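Local coordinates for protein signal recognition particle subunit srp14 (Schizosaccharomyces pombe, PDB 2W9J) that probably works as an RNA-binding component of the signal recognition particle, which targets secretory and membrane proteins to the endoplasmic reticulum during their translation, at residues A[6-9]-A[10-14]; A[68-71]-A[72-76]. All coordinates share one frame; numbering follows the deposited sequence.

Interaction 1. Residues A[6-9]-A[10-14]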
ATOM      1  N   GLU A   6      -6.208   5.665  -2.015  1.00 46.02           N
ATOM      2  CA  GLU A   6      -5.642   6.971  -1.692  1.00 46.83           C
ATOM      3  C   GLU A   6      -5.303   7.086  -0.205  1.00 46.92           C
ATOM      4  O   GLU A   6      -4.302   7.684   0.157  1.00 47.55           O
ATOM      5  CB  GLU A   6      -6.540   8.115  -2.206  1.00 46.93           C
ATOM      6  CG  GLU A   6      -6.537   8.223  -3.759  1.00 49.41           C
ATOM      7  CD  GLU A   6      -7.468   9.310  -4.359  1.00 52.89           C
ATOM      8  OE1 GLU A   6      -8.431   9.763  -3.689  1.00 53.80           O
ATOM      9  OE2 GLU A   6      -7.234   9.706  -5.533  1.00 53.89           O
ATOM     10  N   GLU A   7      -6.103   6.477   0.658  1.00 47.31           N
ATOM     11  CA  GLU A   7      -5.780   6.437   2.090  1.00 47.65           C
ATOM     12  C   GLU A   7      -4.631   5.464   2.432  1.00 47.18           C
ATOM     13  O   GLU A   7      -3.830   5.747   3.319  1.00 47.45           O
ATOM     14  CB  GLU A   7      -7.030   6.135   2.931  1.00 47.86           C
ATOM     15  CG  GLU A   7      -6.878   6.423   4.426  1.00 49.98           C
ATOM     16  CD  GLU A   7      -6.397   7.851   4.713  1.00 53.12           C
ATOM     17  OE1 GLU A   7      -7.010   8.808   4.182  1.00 54.38           O
ATOM     18  OE2 GLU A   7      -5.403   8.018   5.469  1.00 53.91           O
ATOM     19  N   PHE A   8      -4.553   4.334   1.730  1.00 46.57           N
ATOM     20  CA  PHE A   8      -3.482   3.351   1.942  1.00 46.09           C
ATOM     21  C   PHE A   8      -2.125   3.968   1.653  1.00 46.51           C
ATOM     22  O   PHE A   8      -1.178   3.779   2.408  1.00 47.06           O
ATOM     23  CB  PHE A   8      -3.696   2.148   1.031  1.00 45.73           C
ATOM     24  CG  PHE A   8      -2.603   1.106   1.099  1.00 43.37           C
ATOM     25  CD1 PHE A   8      -2.707   0.029   1.972  1.00 41.85           C
ATOM     26  CD2 PHE A   8      -1.512   1.164   0.253  1.00 40.56           C
ATOM     27  CE1 PHE A   8      -1.720  -0.941   2.027  1.00 38.86           C
ATOM     28  CE2 PHE A   8      -0.522   0.189   0.304  1.00 39.81           C
ATOM     29  CZ  PHE A   8      -0.631  -0.861   1.184  1.00 38.76           C
ATOM     30  N   LEU A   9      -2.037   4.703   0.552  1.00 46.53           N
ATOM     31  CA  LEU A   9      -0.822   5.407   0.183  1.00 46.64           C
ATOM     32  C   LEU A   9      -0.496   6.520   1.162  1.00 47.10           C
ATOM     33  O   LEU A   9       0.678   6.826   1.379  1.00 46.95           O
ATOM     34  CB  LEU A   9      -0.961   5.989  -1.221  1.00 46.34           C
ATOM     35  CG  LEU A   9      -1.124   4.932  -2.305  1.00 45.43           C
ATOM     36  CD1 LEU A   9      -1.453   5.560  -3.632  1.00 45.07           C
ATOM     37  CD2 LEU A   9       0.105   4.061  -2.392  1.00 44.47           C
ATOM     38  N   LYS A  10      -1.534   7.128   1.737  1.00 47.73           N
ATOM     39  CA  LYS A  10      -1.352   8.196   2.710  1.00 48.41           C
ATOM     40  C   LYS A  10      -0.788   7.636   4.008  1.00 48.89           C
ATOM     41  O   LYS A  10       0.098   8.245   4.625  1.00 49.18           O
ATOM     42  CB  LYS A  10      -2.663   8.932   2.980  1.00 48.33           C
ATOM     43  CG  LYS A  10      -2.576   9.996   4.081  1.00 49.13           C
ATOM     44  CD  LYS A  10      -1.463  11.026   3.792  1.00 51.17           C
ATOM     45  CE  LYS A  10      -1.076  11.842   5.029  1.00 50.92           C
ATOM     46  NZ  LYS A  10       0.364  12.238   5.013  1.00 50.55           N
ATOM     47  N   LYS A  11      -1.297   6.474   4.410  1.00 49.26           N
ATOM     48  CA  LYS A  11      -0.902   5.859   5.679  1.00 49.55           C
ATOM     49  C   LYS A  11       0.440   5.132   5.554  1.00 49.50           C
ATOM     50  O   LYS A  11       1.170   4.991   6.538  1.00 49.46           O
ATOM     51  CB  LYS A  11      -2.016   4.937   6.199  1.00 49.60           C
ATOM     52  CG  LYS A  11      -1.946   4.612   7.700  1.00 50.46           C
ATOM     53  CD  LYS A  11      -1.880   5.860   8.585  1.00 51.23           C
ATOM     54  CE  LYS A  11      -1.027   5.599   9.830  1.00 51.40           C
ATOM     55  NZ  LYS A  11      -0.452   6.847  10.413  1.00 51.22           N
ATOM     56  N   LEU A  12       0.750   4.692   4.334  1.00 49.56           N
ATOM     57  CA  LEU A  12       2.029   4.073   3.994  1.00 49.81           C
ATOM     58  C   LEU A  12       3.171   5.050   4.187  1.00 50.42           C
ATOM     59  O   LEU A  12       4.203   4.695   4.750  1.00 51.02           O
ATOM     60  CB  LEU A  12       2.020   3.606   2.534  1.00 49.66           C
ATOM     61  CG  LEU A  12       3.273   2.952   1.954  1.00 48.01           C
ATOM     62  CD1 LEU A  12       3.659   1.738   2.775  1.00 47.91           C
ATOM     63  CD2 LEU A  12       3.027   2.544   0.522  1.00 46.73           C
ATOM     64  N   THR A  13       2.981   6.268   3.689  1.00 50.90           N
ATOM     65  CA  THR A  13       3.888   7.377   3.931  1.00 51.26           C
ATOM     66  C   THR A  13       4.179   7.459   5.416  1.00 51.73           C
ATOM     67  O   THR A  13       5.323   7.313   5.843  1.00 51.65           O
ATOM     68  CB  THR A  13       3.264   8.711   3.472  1.00 51.15           C
ATOM     69  OG1 THR A  13       3.179   8.734   2.043  1.00 51.06           O
ATOM     70  CG2 THR A  13       4.096   9.896   3.945  1.00 51.08           C
ATOM     71  N   ASP A  14       3.123   7.657   6.197  1.00 52.53           N
ATOM     72  CA  ASP A  14       3.257   7.930   7.618  1.00 53.57           C
ATOM     73  C   ASP A  14       3.798   6.736   8.406  1.00 54.08           C
ATOM     74  O   ASP A  14       4.298   6.908   9.518  1.00 54.14           O
ATOM     75  CB  ASP A  14       1.935   8.456   8.184  1.00 53.63           C
ATOM     76  CG  ASP A  14       1.450   9.723   7.465  1.00 54.28           C
ATOM     77  OD1 ASP A  14       2.275  10.618   7.174  1.00 54.58           O
ATOM     78  OD2 ASP A  14       0.236   9.827   7.187  1.00 54.81           O
TER
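Phe8 with Leu12 and Leu9 with Thr13 are partners one turn apart within a single helix, residues 5-17, whose inner side lies against the antiparallel sheet and helix 67-76. Lys10 N, Lys11 N and Leu12 N each bond to the carbonyl four residues back, Leu12 N reaching Phe8 O at 2.9 Å. Leu9 O is held differently. The amide Thr13 N gives Leu9 O only a weak bond, at 3.3 Å, and the hydroxyl Thr13 OG1 adds a second one at 3.2 Å, in the carbonyl plane. With chi1 at -69° OG1 stands beside Thr13's own backbone N, where it faces back toward the preceding turn. A valine here would probably leave Leu9 O dependent on the long amide bond, because the methyl in place of the hydroxyl has no proton to give.

On the inner side the Phe8 ring meets Leu12 obliquely, CE2 lying 4.3 Å from CD2. Leu9 completes the apolar strip, its CD2 at 4.4 Å from CD2 of Leu12. Phe8 also packs on Ile48, Ala50 and Ile58 of the sheet, while Leu12 reaches Leu29 and Val77.

The outer side is charged. Glu7 and Lys10 pass one another at a slant, OE2 resting 3.7 Å from the methylene CG of Lys10 and not at its amine. The Lys10 chain, bent at chi2 and again at chi4, carries NZ forward to Asp14, where a salt bridge of 3.2 Å from Lys10 NZ to Asp14 OD2 is joined by a similarly weak bond to OD1. Apolar groups inward and charged groups outward make this an amphipathic helix, the N-terminal one of the alpha-beta-beta-beta-alpha fold of the SRP9/14 family.

Interaction 2. Residues A[68-71]-A[72-76]; sequences TDFF and QSYAE
Phe70 and Tyr74 stand one turn apart on helix 67-76, and their side chains pass obliquely, with CE2 of Phe70 lying 4.0 Å from CD1 of Tyr74. Both carry CG anti to the backbone N (chi1 -179° in Phe70, -171° in Tyr74), and the shared torsion sends the two rings off successive turns in similar directions. Phe71 takes the other course: its CG is beside the backbone N, and its ring turns one face to the neighbouring Phe70, whose CD2 sits 4.0 Å above the plane, over the ring centre. From there Phe71 CD2 also lies 4.4 Å from CB of Tyr74, an oblique approach in which the tyrosine offers its methylene and not its ring.

The three aromatic residues thus touch in sequence, Phe71 against Phe70 and both against Tyr74. Phe70 is the buried one, packed on Phe8 of helix 5-17 and on Ile48, Thr60 and Val62 of the sheet. Phe71 meets Phe67 edge to face, and Tyr74 rests on Leu12 while its OH makes a weak hydrogen bond to Gln31 OE1.

Beneath the rings the helix is regular. Tyr74 N bonds to Phe70 O at 2.8 Å, and the corresponding bonds to Thr68 O and Asp69 O come from Gln72 N and Ser73 N. Ala75 N reaches Phe71 O at 3.0 Å. Farther on, Glu76 N has a weak bond to Gln72 O. Thr68, Asp69, Gln72 and Glu76 keep to the exposed side. In this way the C-terminal helix of the alpha-beta-beta-beta-alpha fold lays its aromatic side on the sheet and on helix 5-17.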
ATOM      1  N   THR A  68      -1.692   0.033 -13.072  1.00 47.36           N
ATOM      2  CA  THR A  68      -0.692   0.996 -13.549  1.00 47.56           C
ATOM      3  C   THR A  68      -0.613   2.227 -12.630  1.00 47.47           C
ATOM      4  O   THR A  68       0.455   2.542 -12.085  1.00 47.50           O
ATOM      5  CB  THR A  68      -1.012   1.457 -14.984  1.00 47.58           C
ATOM      6  OG1 THR A  68      -0.984   0.331 -15.868  1.00 48.13           O
ATOM      7  CG2 THR A  68      -0.013   2.491 -15.451  1.00 47.68           C
ATOM      8  N   ASP A  69      -1.763   2.891 -12.463  1.00 47.26           N
ATOM      9  CA  ASP A  69      -1.911   4.107 -11.658  1.00 46.63           C
ATOM     10  C   ASP A  69      -1.441   3.911 -10.232  1.00 46.12           C
ATOM     11  O   ASP A  69      -0.639   4.704  -9.726  1.00 45.70           O
ATOM     12  CB  ASP A  69      -3.377   4.547 -11.644  1.00 46.75           C
ATOM     13  CG  ASP A  69      -3.781   5.294 -12.907  1.00 47.82           C
ATOM     14  OD1 ASP A  69      -3.173   6.361 -13.199  1.00 48.23           O
ATOM     15  OD2 ASP A  69      -4.719   4.823 -13.600  1.00 48.18           O
ATOM     16  N   PHE A  70      -1.945   2.848  -9.599  1.00 45.59           N
ATOM     17  CA  PHE A  70      -1.652   2.554  -8.207  1.00 45.20           C
ATOM     18  C   PHE A  70      -0.197   2.236  -7.990  1.00 45.46           C
ATOM     19  O   PHE A  70       0.404   2.743  -7.057  1.00 45.33           O
ATOM     20  CB  PHE A  70      -2.506   1.402  -7.663  1.00 45.08           C
ATOM     21  CG  PHE A  70      -2.233   1.105  -6.223  1.00 43.43           C
ATOM     22  CD1 PHE A  70      -2.882   1.810  -5.226  1.00 41.40           C
ATOM     23  CD2 PHE A  70      -1.267   0.164  -5.860  1.00 42.95           C
ATOM     24  CE1 PHE A  70      -2.603   1.561  -3.880  1.00 42.00           C
ATOM     25  CE2 PHE A  70      -0.986  -0.090  -4.521  1.00 42.20           C
ATOM     26  CZ  PHE A  70      -1.659   0.611  -3.526  1.00 41.45           C
ATOM     27  N   PHE A  71       0.369   1.392  -8.840  1.00 46.23           N
ATOM     28  CA  PHE A  71       1.785   1.077  -8.712  1.00 47.50           C
ATOM     29  C   PHE A  71       2.678   2.253  -9.087  1.00 48.12           C
ATOM     30  O   PHE A  71       3.785   2.389  -8.567  1.00 47.88           O
ATOM     31  CB  PHE A  71       2.146  -0.227  -9.427  1.00 47.40           C
ATOM     32  CG  PHE A  71       1.550  -1.430  -8.765  1.00 48.68           C
ATOM     33  CD1 PHE A  71       0.537  -2.156  -9.380  1.00 48.92           C
ATOM     34  CD2 PHE A  71       1.945  -1.795  -7.477  1.00 49.62           C
ATOM     35  CE1 PHE A  71      -0.046  -3.250  -8.740  1.00 48.51           C
ATOM     36  CE2 PHE A  71       1.366  -2.885  -6.832  1.00 48.79           C
ATOM     37  CZ  PHE A  71       0.369  -3.613  -7.466  1.00 48.77           C
ATOM     38  N   GLN A  72       2.172   3.126  -9.951  1.00 49.40           N
ATOM     39  CA  GLN A  72       2.874   4.375 -10.239  1.00 50.79           C
ATOM     40  C   GLN A  72       2.912   5.282  -8.995  1.00 51.36           C
ATOM     41  O   GLN A  72       3.949   5.860  -8.700  1.00 51.31           O
ATOM     42  CB  GLN A  72       2.263   5.085 -11.445  1.00 50.71           C
ATOM     43  CG  GLN A  72       3.134   6.171 -12.050  1.00 52.44           C
ATOM     44  CD  GLN A  72       4.335   5.628 -12.818  1.00 53.91           C
ATOM     45  OE1 GLN A  72       5.307   5.145 -12.221  1.00 54.62           O
ATOM     46  NE2 GLN A  72       4.279   5.723 -14.150  1.00 52.81           N
ATOM     47  N   SER A  73       1.798   5.377  -8.265  1.00 52.29           N
ATOM     48  CA  SER A  73       1.725   6.156  -7.014  1.00 53.23           C
ATOM     49  C   SER A  73       2.492   5.487  -5.892  1.00 53.84           C
ATOM     50  O   SER A  73       3.048   6.161  -5.024  1.00 54.03           O
ATOM     51  CB  SER A  73       0.277   6.304  -6.549  1.00 53.12           C
ATOM     52  OG  SER A  73      -0.349   7.431  -7.117  1.00 54.01           O
ATOM     53  N   TYR A  74       2.465   4.154  -5.897  1.00 54.43           N
ATOM     54  CA  TYR A  74       3.155   3.328  -4.919  1.00 54.91           C
ATOM     55  C   TYR A  74       4.666   3.528  -4.989  1.00 54.90           C
ATOM     56  O   TYR A  74       5.327   3.679  -3.962  1.00 54.65           O
ATOM     57  CB  TYR A  74       2.815   1.860  -5.158  1.00 55.22           C
ATOM     58  CG  TYR A  74       3.301   0.934  -4.070  1.00 56.06           C
ATOM     59  CD1 TYR A  74       2.594   0.809  -2.879  1.00 56.77           C
ATOM     60  CD2 TYR A  74       4.466   0.187  -4.229  1.00 56.42           C
ATOM     61  CE1 TYR A  74       3.029  -0.032  -1.879  1.00 57.62           C
ATOM     62  CE2 TYR A  74       4.908  -0.655  -3.233  1.00 57.37           C
ATOM     63  CZ  TYR A  74       4.183  -0.756  -2.059  1.00 58.03           C
ATOM     64  OH  TYR A  74       4.602  -1.586  -1.049  1.00 59.76           O
ATOM     65  N   ALA A  75       5.199   3.504  -6.206  1.00 55.43           N
ATOM     66  CA  ALA A  75       6.582   3.895  -6.459  1.00 56.11           C
ATOM     67  C   ALA A  75       6.891   5.264  -5.829  1.00 56.89           C
ATOM     68  O   ALA A  75       7.879   5.386  -5.110  1.00 56.94           O
ATOM     69  CB  ALA A  75       6.867   3.908  -7.950  1.00 55.67           C
ATOM     70  N   GLU A  76       6.024   6.264  -6.066  1.00 57.90           N
ATOM     71  CA  GLU A  76       6.210   7.644  -5.562  1.00 58.90           C
ATOM     72  C   GLU A  76       6.461   7.711  -4.053  1.00 59.51           C
ATOM     73  O   GLU A  76       7.443   8.296  -3.611  1.00 59.63           O
ATOM     74  CB  GLU A  76       5.026   8.567  -5.924  1.00 59.00           C
ATOM     75  CG  GLU A  76       4.659   8.673  -7.414  1.00 59.75           C
ATOM     76  CD  GLU A  76       5.652   9.479  -8.245  1.00 61.08           C
ATOM     77  OE1 GLU A  76       5.718  10.721  -8.075  1.00 61.77           O
ATOM     78  OE2 GLU A  76       6.357   8.874  -9.091  1.00 61.52           O
TER

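Overall arrangement
Interactions 1 and 2 are each local to one helix, 5-17 and 67-76, with centres about 12 Å apart, and the two helices pack directly against each other. Leu9 CD1 lies 3.5 Å from Ser73 CB, Leu12 CD2 touches the Tyr74 ring, and Phe8 meets Phe70 over the sheet, where both share Ile48 and Thr60. Interaction 1 is partly buried; interaction 2 lies nearer the surface, although Phe70 itself is buried. Their chemistry differs too: residues 6-14 combine packing of a phenylalanine and two leucines with a hydroxyl-to-carbonyl bond and a salt bridge on the outer side of helix 5-17, whereas residues 68-76 rely on aromatic groups above the helix's own i to i+4 backbone bonds.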